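Local structure of LAE5 (Uncultured bacterium, 5JD3) at residues V107-G112 with E141-T146; M153-P158 with R182-H187; L30-I33 with I37-A40; V79-S84 with F100-D105. The protein probably hydrolyses carboxylic esters, as an esterase of the GDSL-like lipase/acylhydrolase family. All coordinates share one frame; numbering follows the deposited sequence.

How the interactions relate
The four contacts follow one another in series along the chain, none nested in or crossing another. First comes interaction 3, where strand 29-34 runs into the short helix 36-39 and only three residues separate the segments. Interaction 4 closes the excursion through helix 88-100, tying strand 77-82 to the loop that leads into strand 106-110. Interaction 1 then packs that strand against helix 132-146, and interaction 2 sets the next strand, 152-156, against helix 168-187. The four strands belong to one parallel sheet, in the order 77-82, 29-34, 106-110, 152-156, so backbone hydrogen bonds join interaction 4 to 3, 3 to 1 and 1 to 2.

Interaction 1 (V107-G112 with E141-T146); sequences VAMMIG and ELVART
Thr146 OG1 is gripped twice: it donates to Leu142 O at 2.7 Å, one helical turn back, and accepts a weak hydrogen bond from Trp95 NE1. The first bond meets the carbonyl at a C=O...donor angle of 152°, the hydroxyl tilted from the carbonyl plane. With OG1 beside the backbone N (chi1 -53°), the methyl is anti to that N and points at the sheet, where Thr146 CG2 meets Val107 CG2 at 4.0 Å, the two side chains crossing nearly at right angles. A valine in its place, lacking the hydroxyl, would probably leave Trp95 NE1 without this weak acceptor and Leu142 O without its side-chain donor.

Further along the strand, Met109 extends toward the helix and bends at its last torsion (chi3 46°), so that its terminal methyl turns onto Val143: Met109 CE lies 4.0 Å from Val143 CG2. The sulfur faces the neighbouring leucine, Met109 SD lying 4.3 Å from Leu142 CD1. Everything crossing the interface is apolar and buried.

Strand 107-110 and helix 141-146 run antiparallel, their axes 11.2 Å apart, as expected of a beta-alpha-beta crossover: helix 132-146 links the adjacent parallel strands 106-110 and 152-156. Helix 88-100 flanks the contact, Leu91 and Trp95 lying against Met109. On the other flank, Met153 and Leu155 of strand 152-156 touch Met109, and Val183 and His187 of helix 168-187 touch Val143.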
loop_
_atom_site.group_PDB
_atom_site.type_symbol
_atom_site.label_atom_id
_atom_site.label_comp_id
_atom_site.label_asym_id
_atom_site.label_seq_id
_atom_site.Cartn_x
_atom_site.Cartn_y
_atom_site.Cartn_z
ATOM N N VAL A 107 6.115 -9.147 3.034
ATOM C CA VAL A 107 4.969 -8.339 3.428
ATOM C C VAL A 107 5.048 -6.950 2.808
ATOM O O VAL A 107 6.029 -6.230 2.996
ATOM C CB VAL A 107 4.861 -8.197 4.959
ATOM C CG1 VAL A 107 3.807 -7.161 5.323
ATOM C CG2 VAL A 107 4.537 -9.536 5.595
ATOM N N ALA A 108 4.014 -6.585 2.060
ATOM C CA ALA A 108 3.903 -5.239 1.519
ATOM C C ALA A 108 2.816 -4.483 2.271
ATOM O O ALA A 108 1.698 -4.975 2.421
ATOM C CB ALA A 108 3.604 -5.277 0.031
ATOM N N MET A 109 3.147 -3.292 2.755
ATOM C CA MET A 109 2.189 -2.506 3.518
ATOM C C MET A 109 2.012 -1.106 2.948
ATOM O O MET A 109 2.984 -0.405 2.662
ATOM C CB MET A 109 2.615 -2.422 4.986
ATOM C CG MET A 109 1.782 -1.458 5.815
ATOM S SD MET A 109 2.044 -1.657 7.586
ATOM C CE MET A 109 3.829 -1.751 7.656
ATOM N N MET A 110 0.756 -0.713 2.779
ATOM C CA MET A 110 0.423 0.631 2.340
ATOM C C MET A 110 -0.659 1.214 3.238
ATOM O O MET A 110 -1.821 0.811 3.170
ATOM C CB MET A 110 -0.036 0.627 0.885
ATOM C CG MET A 110 -0.575 1.960 0.431
ATOM S SD MET A 110 -1.083 1.961 -1.290
ATOM C CE MET A 110 -2.073 3.441 -1.294
ATOM N N ILE A 111 -0.269 2.160 4.084
ATOM C CA ILE A 111 -1.188 2.729 5.057
ATOM C C ILE A 111 -0.822 4.183 5.346
ATOM O O ILE A 111 0.344 4.571 5.250
ATOM C CB ILE A 111 -1.190 1.900 6.368
ATOM C CG1 ILE A 111 -2.451 2.174 7.189
ATOM C CG2 ILE A 111 0.085 2.140 7.175
ATOM C CD1 ILE A 111 -3.714 1.629 6.556
ATOM N N GLY A 112 -1.822 4.996 5.675
ATOM C CA GLY A 112 -1.583 6.393 5.981
ATOM C C GLY A 112 -2.605 7.345 5.390
ATOM O O GLY A 112 -2.812 8.438 5.917
ATOM N N GLU A 141 6.732 0.007 14.903
ATOM C CA GLU A 141 6.535 -1.186 15.710
ATOM C C GLU A 141 6.063 -2.391 14.918
ATOM O O GLU A 141 6.509 -3.478 15.138
ATOM C CB GLU A 141 5.686 -0.907 16.942
ATOM C CG GLU A 141 5.028 -2.099 17.630
ATOM C CD GLU A 141 5.959 -3.100 18.363
ATOM O OE1 GLU A 141 7.177 -2.843 18.587
ATOM O OE2 GLU A 141 5.474 -4.190 18.740
ATOM N N LEU A 142 5.150 -2.174 13.990
ATOM C CA LEU A 142 4.698 -3.265 13.133
ATOM C C LEU A 142 5.852 -3.813 12.303
ATOM O O LEU A 142 6.011 -5.026 12.162
ATOM C CB LEU A 142 3.568 -2.800 12.213
ATOM C CG LEU A 142 2.246 -2.408 12.875
ATOM C CD1 LEU A 142 1.243 -1.953 11.826
ATOM C CD2 LEU A 142 1.690 -3.567 13.687
ATOM N N VAL A 143 6.653 -2.906 11.757
ATOM C CA VAL A 143 7.802 -3.283 10.944
ATOM C C VAL A 143 8.859 -3.998 11.781
ATOM O O VAL A 143 9.416 -5.011 11.355
ATOM C CB VAL A 143 8.428 -2.049 10.264
ATOM C CG1 VAL A 143 9.804 -2.380 9.717
ATOM C CG2 VAL A 143 7.513 -1.532 9.160
ATOM N N ALA A 144 9.116 -3.476 12.977
ATOM C CA ALA A 144 10.117 -4.050 13.873
ATOM C C ALA A 144 9.798 -5.499 14.236
ATOM O O ALA A 144 10.704 -6.316 14.409
ATOM C CB ALA A 144 10.239 -3.208 15.134
ATOM N N ARG A 145 8.512 -5.815 14.347
ATOM C CA ARG A 145 8.085 -7.169 14.685
ATOM C C ARG A 145 8.039 -8.083 13.464
ATOM O O ARG A 145 8.093 -9.305 13.595
ATOM C CB ARG A 145 6.708 -7.150 15.353
ATOM C CG ARG A 145 6.686 -6.586 16.763
ATOM C CD ARG A 145 5.800 -7.432 17.668
ATOM N NE ARG A 145 4.491 -7.691 17.073
ATOM C CZ ARG A 145 3.385 -7.019 17.373
ATOM N NH1 ARG A 145 3.422 -6.042 18.269
ATOM N NH2 ARG A 145 2.239 -7.327 16.780
ATOM N N THR A 146 7.940 -7.487 12.279
ATOM C CA THR A 146 7.724 -8.253 11.055
ATOM C C THR A 146 9.006 -8.440 10.242
ATOM O O THR A 146 9.180 -9.455 9.569
ATOM C CB THR A 146 6.657 -7.576 10.166
ATOM O OG1 THR A 146 5.472 -7.342 10.937
ATOM C CG2 THR A 146 6.309 -8.450 8.971
#

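Interaction 2 (M153-P158 with R182-H187)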
loop_
_atom_site.group_PDB
_atom_site.type_symbol
_atom_site.label_atom_id
_atom_site.label_comp_id
_atom_site.label_asym_id
_atom_site.label_seq_id
_atom_site.Cartn_x
_atom_site.Cartn_y
_atom_site.Cartn_z
ATOM N N MET A 153 10.494 -6.843 3.409
ATOM C CA MET A 153 9.306 -6.060 3.724
ATOM C C MET A 153 9.250 -4.791 2.883
ATOM O O MET A 153 10.210 -4.022 2.836
ATOM C CB MET A 153 9.272 -5.713 5.212
ATOM C CG MET A 153 7.935 -5.162 5.678
ATOM S SD MET A 153 7.687 -5.346 7.452
ATOM C CE MET A 153 5.960 -4.896 7.594
ATOM N N ILE A 154 8.118 -4.578 2.221
ATOM C CA ILE A 154 7.954 -3.439 1.327
ATOM C C ILE A 154 6.975 -2.415 1.891
ATOM O O ILE A 154 5.849 -2.753 2.255
ATOM C CB ILE A 154 7.460 -3.881 -0.067
ATOM C CG1 ILE A 154 8.415 -4.909 -0.680
ATOM C CG2 ILE A 154 7.308 -2.682 -0.985
ATOM C CD1 ILE A 154 7.955 -6.344 -0.527
ATOM N N LEU A 155 7.409 -1.161 1.962
ATOM C CA LEU A 155 6.548 -0.084 2.432
ATOM C C LEU A 155 6.149 0.833 1.282
ATOM O O LEU A 155 6.999 1.465 0.655
ATOM C CB LEU A 155 7.238 0.720 3.535
ATOM C CG LEU A 155 7.629 -0.077 4.781
ATOM C CD1 LEU A 155 8.160 0.842 5.871
ATOM C CD2 LEU A 155 6.448 -0.889 5.286
ATOM N N LEU A 156 4.851 0.894 1.007
ATOM C CA LEU A 156 4.330 1.764 -0.040
ATOM C C LEU A 156 3.769 3.038 0.577
ATOM O O LEU A 156 2.869 2.985 1.416
ATOM C CB LEU A 156 3.252 1.052 -0.863
ATOM C CG LEU A 156 3.672 -0.139 -1.733
ATOM C CD1 LEU A 156 3.770 -1.425 -0.923
ATOM C CD2 LEU A 156 2.711 -0.311 -2.901
ATOM N N THR A 157 4.306 4.180 0.159
ATOM C CA THR A 157 3.926 5.462 0.739
ATOM C C THR A 157 2.454 5.785 0.492
ATOM O O THR A 157 1.902 5.442 -0.555
ATOM C CB THR A 157 4.802 6.614 0.185
ATOM O OG1 THR A 157 4.491 7.834 0.870
ATOM C CG2 THR A 157 4.575 6.807 -1.305
ATOM N N PRO A 158 1.804 6.424 1.475
ATOM C CA PRO A 158 0.457 6.941 1.231
ATOM C C PRO A 158 0.526 8.073 0.217
ATOM O O PRO A 158 1.581 8.689 0.073
ATOM C CB PRO A 158 0.014 7.444 2.606
ATOM C CG PRO A 158 1.292 7.754 3.318
ATOM C CD PRO A 158 2.267 6.713 2.844
ATOM N N ARG A 182 11.553 7.180 6.821
ATOM C CA ARG A 182 12.562 7.050 7.866
ATOM C C ARG A 182 12.371 5.768 8.670
ATOM O O ARG A 182 13.264 5.354 9.409
ATOM C CB ARG A 182 12.543 8.268 8.795
ATOM C CG ARG A 182 11.274 8.431 9.608
ATOM C CD ARG A 182 11.363 9.656 10.503
ATOM N NE ARG A 182 12.468 9.560 11.452
ATOM C CZ ARG A 182 12.851 10.547 12.256
ATOM N NH1 ARG A 182 12.220 11.713 12.225
ATOM N NH2 ARG A 182 13.868 10.369 13.089
ATOM N N VAL A 183 11.208 5.141 8.527
ATOM C CA VAL A 183 10.968 3.838 9.137
ATOM C C VAL A 183 11.556 2.744 8.252
ATOM O O VAL A 183 12.172 1.795 8.742
ATOM C CB VAL A 183 9.464 3.577 9.364
ATOM C CG1 VAL A 183 9.230 2.144 9.816
ATOM C CG2 VAL A 183 8.909 4.551 10.391
ATOM N N ALA A 184 11.371 2.891 6.942
ATOM C CA ALA A 184 11.914 1.945 5.975
ATOM C C ALA A 184 13.438 1.926 6.025
ATOM O O ALA A 184 14.055 0.861 6.030
ATOM C CB ALA A 184 11.435 2.287 4.571
ATOM N N GLU A 185 14.036 3.113 6.066
ATOM C CA GLU A 185 15.487 3.248 6.139
ATOM C C GLU A 185 16.026 2.625 7.422
ATOM O O GLU A 185 17.096 2.016 7.429
ATOM C CB GLU A 185 15.887 4.728 6.051
ATOM C CG GLU A 185 17.392 5.003 6.032
ATOM C CD GLU A 185 18.025 4.999 7.415
ATOM O OE1 GLU A 185 17.304 5.243 8.405
ATOM O OE2 GLU A 185 19.246 4.753 7.510
ATOM N N ARG A 186 15.272 2.780 8.504
ATOM C CA ARG A 186 15.715 2.350 9.824
ATOM C C ARG A 186 15.741 0.829 9.961
ATOM O O ARG A 186 16.519 0.283 10.743
ATOM C CB ARG A 186 14.812 2.963 10.896
ATOM C CG ARG A 186 15.378 2.928 12.304
ATOM C CD ARG A 186 14.824 4.080 13.127
ATOM N NE ARG A 186 13.374 4.192 12.997
ATOM C CZ ARG A 186 12.661 5.222 13.441
ATOM N NH1 ARG A 186 13.264 6.238 14.043
ATOM N NH2 ARG A 186 11.346 5.239 13.278
ATOM N N HIS A 187 14.896 0.148 9.194
ATOM C CA HIS A 187 14.806 -1.307 9.272
ATOM C C HIS A 187 15.206 -1.982 7.962
ATOM O O HIS A 187 15.075 -3.197 7.817
ATOM C CB HIS A 187 13.391 -1.732 9.665
ATOM C CG HIS A 187 12.972 -1.252 11.019
ATOM N ND1 HIS A 187 13.418 -1.834 12.186
ATOM C CD2 HIS A 187 12.148 -0.245 11.392
ATOM C CE1 HIS A 187 12.888 -1.205 13.219
ATOM N NE2 HIS A 187 12.112 -0.237 12.765
#
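Leu155 sends a single methyl across to the helix: Leu155 CD1 rests 3.8 Å from Ala184 CB, and it lies almost as near the backbone, with Ala184 CA at 3.9 Å. Beside this pair Leu155 CD1 also approaches the valine one residue earlier, Val183 CG1 lying 4.3 Å away. The leucine reaches this far because CD1 is anti to CA (chi2 -174°), the extended end of the side chain. Its second methyl, CD2, turns the other way and packs on the terminal methyl of Met109, so the leucine is held between helix 168-187 and the neighbouring strand. Alanine, with no more than CB to offer, lets the helix come close: Leu155 CA and Ala184 CA are 6.7 Å apart.

Around this first shell, backbone hydrogen bonds to Leu190 and Val192 hold Leu155 in the sheet, while Leu191 and Cys189 pack on Ala184. Strand 152-156, helix 168-187 and strand 190-192 form a beta-alpha-beta unit, and the contact lies between its first strand and its helix. The far end of that helix segment is tethered to helix 132-146: His187 NE2 is hydrogen-bonded to Asp140 OD1, and Val143 CG1 lies over the imidazole, near His187 CD2. The long ion pairs that Arg186 makes with Asp140 and Glu136 are weak.

No hydrogen bond or charge joins the two segments, which implies that the fit of methyls in a buried interface carries the contact, with polar bonds confined to its periphery.

Interaction 3 (L30-I33 with I37-A40); sequences LVII and ITDA
Strand 29-34 turns at Asp35 into the short helix 36-39, which brings Ile33 CA and Thr38 CA to 6.5 Å. The contact is carried mainly by Thr38, whose CG2 stands anti to the backbone N (chi1 -57°) and points back at the strand. Thr38 CG2 lies 3.6 Å from the backbone oxygen Ile32 O, and the same methyl meets Ile32 CG2 at 3.8 Å, the two side chains approaching at a slant. Thr38 OG1 comes within 4.1 Å of Ile33 C, but its hydrogen bond is with Tyr59 OH. With an alanine here, Tyr59 OH would probably be left without this partner and a gap would open beside Ile32 CG2.

The linking residues, Gly34, Asp35 and Ser36, begin the GDSL-type block of this family. Ser36, His216 and Asp213 have geometry consistent with a catalytic triad; the side chain of Thr38 lies near them without touching.

Ile32 and Ile33 serve opposite faces of the sheet: Ile32 packs on Val60 and Leu63 of helix 59-70, Ile33 on Leu91 and Trp95 of helix 88-100. Thr38 O also accepts from Asn80 ND2, tying the short helix to strand 77-82.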
loop_
_atom_site.group_PDB
_atom_site.type_symbol
_atom_site.label_atom_id
_atom_site.label_comp_id
_atom_site.label_asym_id
_atom_site.label_seq_id
_atom_site.Cartn_x
_atom_site.Cartn_y
_atom_site.Cartn_z
ATOM N N LEU A 30 3.606 -13.453 -0.980
ATOM C CA LEU A 30 3.580 -12.039 -0.631
ATOM C C LEU A 30 2.215 -11.624 -0.091
ATOM O O LEU A 30 1.195 -11.793 -0.759
ATOM C CB LEU A 30 3.943 -11.181 -1.845
ATOM C CG LEU A 30 3.682 -9.679 -1.720
ATOM C CD1 LEU A 30 4.530 -9.059 -0.619
ATOM C CD2 LEU A 30 3.929 -8.980 -3.048
ATOM N N VAL A 31 2.204 -11.082 1.123
ATOM C CA VAL A 31 0.976 -10.582 1.724
ATOM C C VAL A 31 0.942 -9.060 1.671
ATOM O O VAL A 31 1.820 -8.391 2.216
ATOM C CB VAL A 31 0.824 -11.051 3.185
ATOM C CG1 VAL A 31 -0.260 -10.253 3.894
ATOM C CG2 VAL A 31 0.519 -12.540 3.235
ATOM N N ILE A 32 -0.072 -8.520 1.002
ATOM C CA ILE A 32 -0.222 -7.076 0.871
ATOM C C ILE A 32 -1.405 -6.587 1.699
ATOM O O ILE A 32 -2.546 -6.992 1.475
ATOM C CB ILE A 32 -0.407 -6.663 -0.599
ATOM C CG1 ILE A 32 0.723 -7.240 -1.454
ATOM C CG2 ILE A 32 -0.460 -5.149 -0.724
ATOM C CD1 ILE A 32 0.571 -6.975 -2.934
ATOM N N ILE A 33 -1.123 -5.709 2.658
ATOM C CA ILE A 33 -2.132 -5.261 3.609
ATOM C C ILE A 33 -2.250 -3.735 3.609
ATOM O O ILE A 33 -1.256 -3.026 3.448
ATOM C CB ILE A 33 -1.804 -5.779 5.033
ATOM C CG1 ILE A 33 -2.911 -5.416 6.025
ATOM C CG2 ILE A 33 -0.449 -5.261 5.505
ATOM C CD1 ILE A 33 -2.705 -6.001 7.405
ATOM N N ILE A 37 -7.604 1.050 -0.896
ATOM C CA ILE A 37 -6.775 1.062 -2.093
ATOM C C ILE A 37 -6.160 -0.322 -2.299
ATOM O O ILE A 37 -5.933 -0.752 -3.430
ATOM C CB ILE A 37 -5.673 2.135 -2.006
ATOM C CG1 ILE A 37 -6.296 3.503 -1.729
ATOM C CG2 ILE A 37 -4.860 2.182 -3.291
ATOM C CD1 ILE A 37 -7.298 3.939 -2.778
ATOM N N THR A 38 -5.911 -1.020 -1.196
ATOM C CA THR A 38 -5.458 -2.404 -1.251
ATOM C C THR A 38 -6.654 -3.345 -1.387
ATOM O O THR A 38 -6.632 -4.279 -2.190
ATOM C CB THR A 38 -4.644 -2.784 -0.002
ATOM O OG1 THR A 38 -3.532 -1.891 0.133
ATOM C CG2 THR A 38 -4.128 -4.210 -0.109
ATOM N N ASP A 39 -7.689 -3.081 -0.594
ATOM C CA ASP A 39 -8.931 -3.855 -0.612
ATOM C C ASP A 39 -9.496 -3.967 -2.024
ATOM O O ASP A 39 -9.615 -5.066 -2.568
ATOM C CB ASP A 39 -9.964 -3.209 0.318
ATOM C CG ASP A 39 -11.153 -4.114 0.608
ATOM O OD1 ASP A 39 -11.463 -5.004 -0.210
ATOM O OD2 ASP A 39 -11.788 -3.921 1.665
ATOM N N ALA A 40 -9.850 -2.820 -2.599
ATOM C CA ALA A 40 -10.349 -2.734 -3.971
ATOM C C ALA A 40 -11.588 -3.599 -4.215
ATOM O O ALA A 40 -11.818 -4.063 -5.331
ATOM C CB ALA A 40 -9.246 -3.108 -4.953
#

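Interaction 4 (V79-S84 with F100-D105); sequences VNQGNS and FGLKPD
Leu102 presses one methyl between two side chains of the strand: Leu102 CD1 is 4.1 Å from Val79 CG1 and equally 4.1 Å from Gln81 CG. The glutamine meets it with its aliphatic part, coming from the opposite direction, and its chain bends at chi2 (-65°) so that CG and CD both lie along the leucine. Val79 crosses Leu102 obliquely, and its backbone is bonded to Leu30 and Ile32 in the next strand.

The leucine sits in the loop between helix 88-100 and strand 106-110, inside a type I turn from Phe100 to Lys103 closed by Lys103 N to Phe100 O at 3.2 Å. Strand 77-82, against which it packs, is an outermost strand of the parallel sheet of this alpha/beta fold. Towards the end of the strand an Asx turn forms, Asn80 OD1 accepting from Gly82 N at 2.9 Å with an N-H...O angle of 154°, while Asn80 ND2 is hydrogen-bonded to His55 O.

The other side of the contact is loose. Gly101 and Lys103 are exposed to solvent, and Leu102 itself is only partly covered. The loop is nevertheless anchored by Leu102 O, which accepts from Lys29 NZ, and by Asp105 OD2, which accepts from Lys29 N.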
loop_
_atom_site.group_PDB
_atom_site.type_symbol
_atom_site.label_atom_id
_atom_site.label_comp_id
_atom_site.label_asym_id
_atom_site.label_seq_id
_atom_site.Cartn_x
_atom_site.Cartn_y
_atom_site.Cartn_z
ATOM N N VAL A 79 -1.350 -12.387 -1.678
ATOM C CA VAL A 79 -2.497 -12.354 -0.778
ATOM C C VAL A 79 -2.950 -10.920 -0.519
ATOM O O VAL A 79 -2.145 -10.066 -0.145
ATOM C CB VAL A 79 -2.180 -13.020 0.576
ATOM C CG1 VAL A 79 -3.453 -13.197 1.391
ATOM C CG2 VAL A 79 -1.484 -14.357 0.367
ATOM N N ASN A 80 -4.238 -10.658 -0.715
ATOM C CA ASN A 80 -4.793 -9.337 -0.447
ATOM C C ASN A 80 -5.428 -9.277 0.939
ATOM O O ASN A 80 -6.416 -9.956 1.211
ATOM C CB ASN A 80 -5.824 -8.960 -1.517
ATOM C CG ASN A 80 -6.244 -7.497 -1.444
ATOM O OD1 ASN A 80 -6.075 -6.832 -0.421
ATOM N ND2 ASN A 80 -6.800 -6.992 -2.538
ATOM N N GLN A 81 -4.857 -8.454 1.812
ATOM C CA GLN A 81 -5.393 -8.278 3.156
ATOM C C GLN A 81 -5.777 -6.825 3.411
ATOM O O GLN A 81 -5.628 -6.320 4.523
ATOM C CB GLN A 81 -4.383 -8.751 4.204
ATOM C CG GLN A 81 -4.287 -10.263 4.326
ATOM C CD GLN A 81 -5.573 -10.886 4.837
ATOM O OE1 GLN A 81 -6.052 -10.547 5.919
ATOM N NE2 GLN A 81 -6.141 -11.797 4.057
ATOM N N GLY A 82 -6.275 -6.159 2.374
ATOM C CA GLY A 82 -6.691 -4.774 2.487
ATOM C C GLY A 82 -8.093 -4.623 3.048
ATOM O O GLY A 82 -9.025 -5.294 2.603
ATOM N N ASN A 83 -8.237 -3.742 4.033
ATOM C CA ASN A 83 -9.536 -3.447 4.635
ATOM C C ASN A 83 -9.871 -1.965 4.522
ATOM O O ASN A 83 -9.111 -1.119 4.984
ATOM C CB ASN A 83 -9.560 -3.872 6.105
ATOM C CG ASN A 83 -9.567 -5.378 6.283
ATOM O OD1 ASN A 83 -9.351 -6.131 5.333
ATOM N ND2 ASN A 83 -9.815 -5.825 7.507
ATOM N N SER A 84 -11.014 -1.655 3.918
ATOM C CA SER A 84 -11.419 -0.269 3.690
ATOM C C SER A 84 -11.560 0.530 4.985
ATOM O O SER A 84 -12.001 0.006 6.007
ATOM C CB SER A 84 -12.740 -0.225 2.917
ATOM O OG SER A 84 -12.617 -0.867 1.661
ATOM N N PHE A 100 0.941 -12.296 10.483
ATOM C CA PHE A 100 1.740 -13.369 11.069
ATOM C C PHE A 100 1.071 -14.732 10.921
ATOM O O PHE A 100 1.741 -15.741 10.701
ATOM C CB PHE A 100 2.012 -13.086 12.547
ATOM C CG PHE A 100 2.968 -11.953 12.782
ATOM C CD1 PHE A 100 3.882 -11.585 11.808
ATOM C CD2 PHE A 100 2.958 -11.258 13.981
ATOM C CE1 PHE A 100 4.765 -10.543 12.024
ATOM C CE2 PHE A 100 3.837 -10.217 14.203
ATOM C CZ PHE A 100 4.742 -9.859 13.223
ATOM N N GLY A 101 -0.253 -14.754 11.033
ATOM C CA GLY A 101 -1.007 -15.992 10.968
ATOM C C GLY A 101 -1.056 -16.621 9.588
ATOM O O GLY A 101 -1.637 -17.691 9.408
ATOM N N LEU A 102 -0.446 -15.959 8.609
ATOM C CA LEU A 102 -0.425 -16.471 7.245
ATOM C C LEU A 102 0.971 -16.941 6.850
ATOM O O LEU A 102 1.159 -17.503 5.771
ATOM C CB LEU A 102 -0.921 -15.404 6.267
ATOM C CG LEU A 102 -2.358 -14.932 6.498
ATOM C CD1 LEU A 102 -2.791 -13.957 5.413
ATOM C CD2 LEU A 102 -3.306 -16.119 6.568
ATOM N N LYS A 103 1.959 -16.735 7.703
ATOM C CA LYS A 103 3.336 -17.146 7.434
ATOM C C LYS A 103 3.907 -16.670 6.122
ATOM O O LYS A 103 4.292 -17.453 5.298
ATOM C CB LYS A 103 3.501 -18.654 7.574
ATOM C CG LYS A 103 3.157 -19.227 8.922
ATOM C CD LYS A 103 2.304 -20.468 8.760
ATOM C CE LYS A 103 1.909 -21.137 10.073
ATOM N NZ LYS A 103 1.667 -20.245 11.249
ATOM N N PRO A 104 3.952 -15.378 5.903
ATOM C CA PRO A 104 4.374 -14.890 4.589
ATOM C C PRO A 104 5.889 -14.842 4.433
ATOM O O PRO A 104 6.613 -14.774 5.428
ATOM C CB PRO A 104 3.782 -13.483 4.546
ATOM C CG PRO A 104 3.838 -13.038 5.968
ATOM C CD PRO A 104 3.636 -14.268 6.820
ATOM N N ASP A 105 6.357 -14.883 3.190
ATOM C CA ASP A 105 7.774 -14.720 2.897
ATOM C C ASP A 105 8.087 -13.239 2.731
ATOM O O ASP A 105 9.179 -12.778 3.059
ATOM C CB ASP A 105 8.157 -15.497 1.637
ATOM C CG ASP A 105 7.930 -16.987 1.782
ATOM O OD1 ASP A 105 8.469 -17.582 2.739
ATOM O OD2 ASP A 105 7.205 -17.563 0.945
#